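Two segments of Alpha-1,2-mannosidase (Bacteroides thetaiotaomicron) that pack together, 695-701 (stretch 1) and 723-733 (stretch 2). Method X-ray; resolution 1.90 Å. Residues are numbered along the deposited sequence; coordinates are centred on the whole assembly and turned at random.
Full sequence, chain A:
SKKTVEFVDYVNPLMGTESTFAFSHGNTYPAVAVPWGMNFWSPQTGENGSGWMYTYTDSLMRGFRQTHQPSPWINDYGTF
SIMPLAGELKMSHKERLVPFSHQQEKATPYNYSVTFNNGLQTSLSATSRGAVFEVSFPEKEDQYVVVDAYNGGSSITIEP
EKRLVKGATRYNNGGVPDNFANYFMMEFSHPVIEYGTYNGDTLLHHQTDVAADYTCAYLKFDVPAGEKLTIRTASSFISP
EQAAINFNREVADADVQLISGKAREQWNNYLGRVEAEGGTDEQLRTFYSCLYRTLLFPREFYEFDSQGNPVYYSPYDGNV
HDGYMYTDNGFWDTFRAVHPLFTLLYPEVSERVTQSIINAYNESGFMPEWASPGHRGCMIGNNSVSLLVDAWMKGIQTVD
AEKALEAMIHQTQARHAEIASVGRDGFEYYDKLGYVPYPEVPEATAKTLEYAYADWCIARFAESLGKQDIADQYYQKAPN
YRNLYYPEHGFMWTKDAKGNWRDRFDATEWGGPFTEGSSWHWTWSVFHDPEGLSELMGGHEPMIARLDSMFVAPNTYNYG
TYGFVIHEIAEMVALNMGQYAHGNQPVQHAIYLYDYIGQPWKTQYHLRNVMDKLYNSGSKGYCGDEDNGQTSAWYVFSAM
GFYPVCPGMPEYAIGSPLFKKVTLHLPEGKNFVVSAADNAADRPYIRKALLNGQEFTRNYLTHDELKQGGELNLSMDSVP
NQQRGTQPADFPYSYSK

Stretch 1, residues 695-701: EFTRNYL
Stretch 2, residues 723-733: QRGTQPADFPY

Four direct hydrogen bonds join the two stretches. Asn 699 makes two, giving its backbone N and its side-chain ND2 to two different carbonyls of stretch 2. N of Asn 699 donates to O of Asp 730 at 2.9 Å, nearly straight at 168°. ND2 of Asn 699 donates to O of Gly 725 at 2.9 Å. Asn 699 has chi1 m and chi2 -36°; its CA-to-CB bond points sideways, but the amide end comes nearer. OG1 of Thr 697, chi1 p, donates to OD1 of Asp 730 at 2.9 Å, a hydroxyl meeting a carboxylate. Finally, NH2 of Arg 724 donates to O of Phe 696 at 3.1 Å.

Arg 724 is extended, with chi1 to chi3 all t and chi4 -77°. Its cationic guanidinium suits the carbonyl oxygens and waters along stretch 1. C of Thr 697 lies over one face and O of Phe 696 at the edge. Three waters extend its reach: water 1 links NE to O of Phe 696, water 2 links NH2 to O of Arg 698, and water 3 links NH1 to OD1 of Asn 699.

The register runs in the same order along both stretches, but unevenly. CA of Thr 697 is 5.3 Å from CA of Gly 725, and CA of Arg 698 is 4.1 Å from CA of Asp 730. Residues 726-729 loop out between these partners. Only then do the chains advance together, to CA of Tyr 700 and CA of Pro 732, 6.1 Å apart. Phi/psi are -124/1 at Thr 697, -68/148 at Arg 698, -93/22 at Asn 699 and -156/157 at Tyr 700, where strand begins. In stretch 2, residues 728-730 form a 3-10 segment. N of Asp 730 bonds to O of Gln 727 at 2.8 Å. Asp 730, chi1 m, also accepts at OD2 from N of Gln 727 at 3.1 Å, so its carboxylate braces this turn while OD1 serves Thr 697.

Gly 725 has phi/psi 76/25, a positive phi that favours glycine. An ideal CB would lie 2.5 Å from OD1 of Asn 699, a clash. CA of Gly 725 makes a CH...O contact with O of Thr 697 at 3.5 Å.

Packing closes the far end. The CA-to-CB bond of Tyr 700 points toward stretch 2; chi1 is p and chi2 101°. CA of Pro 732 sits over its ring face, 4.1 Å from the centroid of the Tyr 700 ring, in a CH-pi contact. CD2 of Tyr 700 meets CG of Pro 732 at 3.8 Å. Water 4 joins OH of Tyr 700 to O of Ala 729 and O of Phe 731. The contact buries 507 Å², both sides summed.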

ATOM      1  N   GLU A 695     -43.498  -2.907  20.093  1.00 15.55           N
ATOM      2  CA  GLU A 695     -42.127  -2.402  20.159  1.00 16.16           C
ATOM      3  C   GLU A 695     -41.160  -3.581  20.049  1.00 15.48           C
ATOM      4  O   GLU A 695     -41.348  -4.603  20.691  1.00 14.83           O
ATOM      5  CB  GLU A 695     -41.895  -1.652  21.470  1.00 17.30           C
ATOM      6  CG  GLU A 695     -40.494  -1.070  21.627  1.00 21.38           C
ATOM      7  CD  GLU A 695     -40.351  -0.309  22.927  1.00 27.66           C
ATOM      8  OE1 GLU A 695     -40.858   0.831  22.998  1.00 31.25           O
ATOM      9  OE2 GLU A 695     -39.766  -0.859  23.887  1.00 30.89           O
ATOM     10  N   PHE A 696     -40.123  -3.429  19.237  1.00 14.47           N
ATOM     11  CA  PHE A 696     -39.234  -4.538  18.908  1.00 14.11           C
ATOM     12  C   PHE A 696     -37.817  -4.007  18.958  1.00 13.44           C
ATOM     13  O   PHE A 696     -37.503  -3.047  18.274  1.00 12.93           O
ATOM     14  CB  PHE A 696     -39.578  -5.047  17.503  1.00 13.73           C
ATOM     15  CG  PHE A 696     -38.609  -6.056  16.952  1.00 13.60           C
ATOM     16  CD1 PHE A 696     -38.714  -7.405  17.290  1.00 13.23           C
ATOM     17  CD2 PHE A 696     -37.623  -5.660  16.054  1.00 12.36           C
ATOM     18  CE1 PHE A 696     -37.843  -8.340  16.756  1.00 13.64           C
ATOM     19  CE2 PHE A 696     -36.736  -6.587  15.510  1.00 13.07           C
ATOM     20  CZ  PHE A 696     -36.849  -7.934  15.858  1.00 12.71           C
ATOM     21  N   THR A 697     -36.984  -4.593  19.812  1.00 13.70           N
ATOM     22  CA  THR A 697     -35.613  -4.114  19.986  1.00 14.05           C
ATOM     23  C   THR A 697     -34.555  -5.205  19.748  1.00 13.75           C
ATOM     24  O   THR A 697     -33.358  -4.938  19.875  1.00 13.69           O
ATOM     25  CB  THR A 697     -35.386  -3.518  21.390  1.00 14.37           C
ATOM     26  OG1 THR A 697     -35.531  -4.548  22.370  1.00 14.63           O
ATOM     27  CG2 THR A 697     -36.401  -2.390  21.690  1.00 15.24           C
ATOM     28  N   ARG A 698     -34.980  -6.418  19.400  1.00 13.01           N
ATOM     29  CA  ARG A 698     -34.012  -7.481  19.095  1.00 13.18           C
ATOM     30  C   ARG A 698     -33.263  -7.175  17.801  1.00 12.43           C
ATOM     31  O   ARG A 698     -33.826  -6.568  16.894  1.00 11.83           O
ATOM     32  CB  ARG A 698     -34.699  -8.843  18.985  1.00 13.04           C
ATOM     33  CG  ARG A 698     -35.265  -9.314  20.310  1.00 15.73           C
ATOM     34  CD  ARG A 698     -35.847 -10.729  20.206  1.00 17.27           C
ATOM     35  NE  ARG A 698     -36.992 -10.841  19.304  1.00 18.70           N
ATOM     36  CZ  ARG A 698     -38.265 -10.652  19.654  1.00 21.65           C
ATOM     37  NH1 ARG A 698     -38.586 -10.293  20.903  1.00 22.21           N
ATOM     38  NH2 ARG A 698     -39.231 -10.810  18.751  1.00 20.15           N
ATOM     39  N   ASN A 699     -32.002  -7.598  17.722  1.00 12.11           N
ATOM     40  CA  ASN A 699     -31.188  -7.352  16.521  1.00 11.90           C
ATOM     41  C   ASN A 699     -31.250  -8.508  15.534  1.00 11.97           C
ATOM     42  O   ASN A 699     -30.365  -8.655  14.686  1.00 11.76           O
ATOM     43  CB  ASN A 699     -29.726  -7.077  16.889  1.00 11.41           C
ATOM     44  CG  ASN A 699     -29.559  -5.803  17.708  1.00 11.54           C
ATOM     45  OD1 ASN A 699     -30.261  -4.817  17.489  1.00  9.54           O
ATOM     46  ND2 ASN A 699     -28.618  -5.819  18.646  1.00  9.22           N
ATOM     47  N   TYR A 700     -32.304  -9.313  15.633  1.00 12.18           N
ATOM     48  CA  TYR A 700     -32.502 -10.448  14.733  1.00 12.31           C
ATOM     49  C   TYR A 700     -33.977 -10.833  14.650  1.00 12.18           C
ATOM     50  O   TYR A 700     -34.766 -10.531  15.559  1.00 12.76           O
ATOM     51  CB  TYR A 700     -31.682 -11.657  15.203  1.00 12.22           C
ATOM     52  CG  TYR A 700     -32.128 -12.211  16.534  1.00 13.51           C
ATOM     53  CD1 TYR A 700     -32.923 -13.351  16.605  1.00 14.97           C
ATOM     54  CD2 TYR A 700     -31.761 -11.586  17.731  1.00 13.69           C
ATOM     55  CE1 TYR A 700     -33.346 -13.861  17.840  1.00 15.44           C
ATOM     56  CE2 TYR A 700     -32.180 -12.084  18.956  1.00 14.02           C
ATOM     57  CZ  TYR A 700     -32.966 -13.225  19.001  1.00 15.81           C
ATOM     58  OH  TYR A 700     -33.373 -13.723  20.209  1.00 15.45           O
ATOM     59  N   LEU A 701     -34.334 -11.489  13.549  1.00 11.60           N
ATOM     60  CA  LEU A 701     -35.652 -12.084  13.346  1.00 11.42           C
ATOM     61  C   LEU A 701     -35.478 -13.595  13.281  1.00 10.68           C
ATOM     62  O   LEU A 701     -34.483 -14.072  12.736  1.00  9.72           O
ATOM     63  CB  LEU A 701     -36.228 -11.620  12.005  1.00 11.49           C
ATOM     64  CG  LEU A 701     -36.748 -10.190  11.870  1.00 13.32           C
ATOM     65  CD1 LEU A 701     -37.065  -9.882  10.405  1.00 14.67           C
ATOM     66  CD2 LEU A 701     -37.981  -9.983  12.734  1.00 15.23           C
ATOM     67  N   GLN A 723     -29.527   3.953  22.243  1.00 14.06           N
ATOM     68  CA  GLN A 723     -30.235   3.285  23.337  1.00 15.07           C
ATOM     69  C   GLN A 723     -30.978   2.053  22.869  1.00 14.92           C
ATOM     70  O   GLN A 723     -31.671   1.422  23.663  1.00 15.65           O
ATOM     71  CB  GLN A 723     -31.261   4.206  23.996  1.00 15.47           C
ATOM     72  CG  GLN A 723     -30.783   5.610  24.275  1.00 18.02           C
ATOM     73  CD  GLN A 723     -31.573   6.285  25.360  1.00 21.40           C
ATOM     74  OE1 GLN A 723     -32.310   7.236  25.100  1.00 23.01           O
ATOM     75  NE2 GLN A 723     -31.430   5.797  26.597  1.00 23.11           N
ATOM     76  N   ARG A 724     -30.888   1.732  21.581  1.00 13.85           N
ATOM     77  CA  ARG A 724     -31.680   0.630  21.039  1.00 13.30           C
ATOM     78  C   ARG A 724     -30.803  -0.553  20.662  1.00 13.08           C
ATOM     79  O   ARG A 724     -29.782  -0.393  20.001  1.00 13.43           O
ATOM     80  CB  ARG A 724     -32.468   1.098  19.799  1.00 13.68           C
ATOM     81  CG  ARG A 724     -33.193  -0.011  19.103  1.00 12.75           C
ATOM     82  CD  ARG A 724     -34.016   0.457  17.898  1.00 12.26           C
ATOM     83  NE  ARG A 724     -34.793  -0.691  17.446  1.00 10.71           N
ATOM     84  CZ  ARG A 724     -34.283  -1.696  16.749  1.00 11.72           C
ATOM     85  NH1 ARG A 724     -33.022  -1.635  16.360  1.00 11.81           N
ATOM     86  NH2 ARG A 724     -35.037  -2.743  16.429  1.00 11.64           N
ATOM     87  N   GLY A 725     -31.213  -1.749  21.061  1.00 12.58           N
ATOM     88  CA  GLY A 725     -30.518  -2.959  20.635  1.00 12.05           C
ATOM     89  C   GLY A 725     -29.205  -3.201  21.351  1.00 12.45           C
ATOM     90  O   GLY A 725     -28.326  -3.885  20.825  1.00 11.32           O
ATOM     91  N   THR A 726     -29.072  -2.657  22.562  1.00 12.38           N
ATOM     92  CA  THR A 726     -27.803  -2.722  23.291  1.00 13.52           C
ATOM     93  C   THR A 726     -27.805  -3.736  24.438  1.00 14.16           C
ATOM     94  O   THR A 726     -26.782  -3.957  25.075  1.00 14.58           O
ATOM     95  CB  THR A 726     -27.440  -1.340  23.878  1.00 13.90           C
ATOM     96  OG1 THR A 726     -28.462  -0.953  24.799  1.00 14.57           O
ATOM     97  CG2 THR A 726     -27.351  -0.294  22.771  1.00 13.76           C
ATOM     98  N   GLN A 727     -28.943  -4.364  24.701  1.00 14.34           N
ATOM     99  CA  GLN A 727     -29.047  -5.288  25.835  1.00 15.10           C
ATOM    100  C   GLN A 727     -28.761  -6.747  25.462  1.00 14.83           C
ATOM    101  O   GLN A 727     -28.957  -7.145  24.331  1.00 14.53           O
ATOM    102  CB  GLN A 727     -30.445  -5.188  26.448  1.00 15.61           C
ATOM    103  CG  GLN A 727     -30.782  -3.790  26.919  1.00 17.68           C
ATOM    104  CD  GLN A 727     -29.771  -3.299  27.938  1.00 20.73           C
ATOM    105  OE1 GLN A 727     -29.596  -3.915  28.990  1.00 21.36           O
ATOM    106  NE2 GLN A 727     -29.083  -2.201  27.622  1.00 20.51           N
ATOM    107  N   PRO A 728     -28.319  -7.561  26.435  1.00 14.79           N
ATOM    108  CA  PRO A 728     -28.047  -8.970  26.132  1.00 14.54           C
ATOM    109  C   PRO A 728     -29.247  -9.708  25.545  1.00 14.19           C
ATOM    110  O   PRO A 728     -29.070 -10.600  24.721  1.00 14.25           O
ATOM    111  CB  PRO A 728     -27.645  -9.557  27.497  1.00 14.47           C
ATOM    112  CG  PRO A 728     -27.071  -8.368  28.238  1.00 15.54           C
ATOM    113  CD  PRO A 728     -27.948  -7.205  27.817  1.00 14.71           C
ATOM    114  N   ALA A 729     -30.459  -9.337  25.939  1.00 13.66           N
ATOM    115  CA  ALA A 729     -31.641  -9.972  25.370  1.00 13.82           C
ATOM    116  C   ALA A 729     -31.810  -9.652  23.891  1.00 13.57           C
ATOM    117  O   ALA A 729     -32.553 -10.335  23.198  1.00 13.50           O
ATOM    118  CB  ALA A 729     -32.893  -9.562  26.124  1.00 14.20           C
ATOM    119  N   ASP A 730     -31.142  -8.603  23.412  1.00 13.11           N
ATOM    120  CA  ASP A 730     -31.305  -8.191  22.024  1.00 12.60           C
ATOM    121  C   ASP A 730     -30.354  -8.918  21.062  1.00 12.40           C
ATOM    122  O   ASP A 730     -30.525  -8.828  19.845  1.00 11.86           O
ATOM    123  CB  ASP A 730     -31.097  -6.677  21.878  1.00 13.21           C
ATOM    124  CG  ASP A 730     -32.060  -5.871  22.733  1.00 14.59           C
ATOM    125  OD1 ASP A 730     -33.228  -6.293  22.880  1.00 14.84           O
ATOM    126  OD2 ASP A 730     -31.640  -4.814  23.251  1.00 17.06           O
ATOM    127  N   PHE A 731     -29.356  -9.618  21.598  1.00 11.68           N
ATOM    128  CA  PHE A 731     -28.302 -10.216  20.765  1.00 11.75           C
ATOM    129  C   PHE A 731     -28.701 -11.582  20.197  1.00 11.88           C
ATOM    130  O   PHE A 731     -29.369 -12.372  20.871  1.00 11.86           O
ATOM    131  CB  PHE A 731     -26.969 -10.352  21.532  1.00 11.47           C
ATOM    132  CG  PHE A 731     -26.505  -9.084  22.209  1.00 12.72           C
ATOM    133  CD1 PHE A 731     -26.882  -7.834  21.733  1.00 11.99           C
ATOM    134  CD2 PHE A 731     -25.672  -9.150  23.318  1.00 12.41           C
ATOM    135  CE1 PHE A 731     -26.459  -6.680  22.367  1.00 12.04           C
ATOM    136  CE2 PHE A 731     -25.234  -8.006  23.947  1.00 12.84           C
ATOM    137  CZ  PHE A 731     -25.623  -6.770  23.475  1.00 13.55           C
ATOM    138  N   PRO A 732     -28.260 -11.887  18.969  1.00 11.17           N
ATOM    139  CA  PRO A 732     -28.548 -13.205  18.402  1.00 11.07           C
ATOM    140  C   PRO A 732     -27.685 -14.303  19.026  1.00 11.17           C
ATOM    141  O   PRO A 732     -26.938 -14.052  19.994  1.00 11.06           O
ATOM    142  CB  PRO A 732     -28.237 -13.032  16.901  1.00 10.73           C
ATOM    143  CG  PRO A 732     -28.078 -11.538  16.700  1.00 11.24           C
ATOM    144  CD  PRO A 732     -27.578 -11.015  18.003  1.00 11.98           C
ATOM    145  N   TYR A 733     -27.805 -15.519  18.494  1.00 10.58           N
ATOM    146  CA  TYR A 733     -27.199 -16.702  19.094  1.00 10.28           C
ATOM    147  C   TYR A 733     -25.665 -16.703  19.131  1.00 10.10           C
ATOM    148  O   TYR A 733     -25.009 -16.263  18.197  1.00 10.54           O
ATOM    149  CB  TYR A 733     -27.674 -17.945  18.328  1.00 10.14           C
ATOM    150  CG  TYR A 733     -27.000 -19.248  18.727  1.00 10.06           C
ATOM    151  CD1 TYR A 733     -27.496 -20.013  19.776  1.00  9.89           C
ATOM    152  CD2 TYR A 733     -25.896 -19.727  18.026  1.00  9.12           C
ATOM    153  CE1 TYR A 733     -26.913 -21.197  20.133  1.00  8.39           C
ATOM    154  CE2 TYR A 733     -25.293 -20.911  18.383  1.00  9.25           C
ATOM    155  CZ  TYR A 733     -25.819 -21.647  19.433  1.00  8.07           C
ATOM    156  OH  TYR A 733     -25.258 -22.824  19.793  1.00  5.58           O
TER
HETATM  157  O   HOH W   1     -37.381  -0.250  18.518  1.00  9.79           O
HETATM  158  O   HOH W   2     -33.946  -4.689  15.055  1.00 16.13           O
HETATM  159  O   HOH W   3     -31.320  -3.889  15.111  1.00 10.90           O
HETATM  160  O   HOH W   4     -31.803 -12.666  22.366  1.00 36.90           O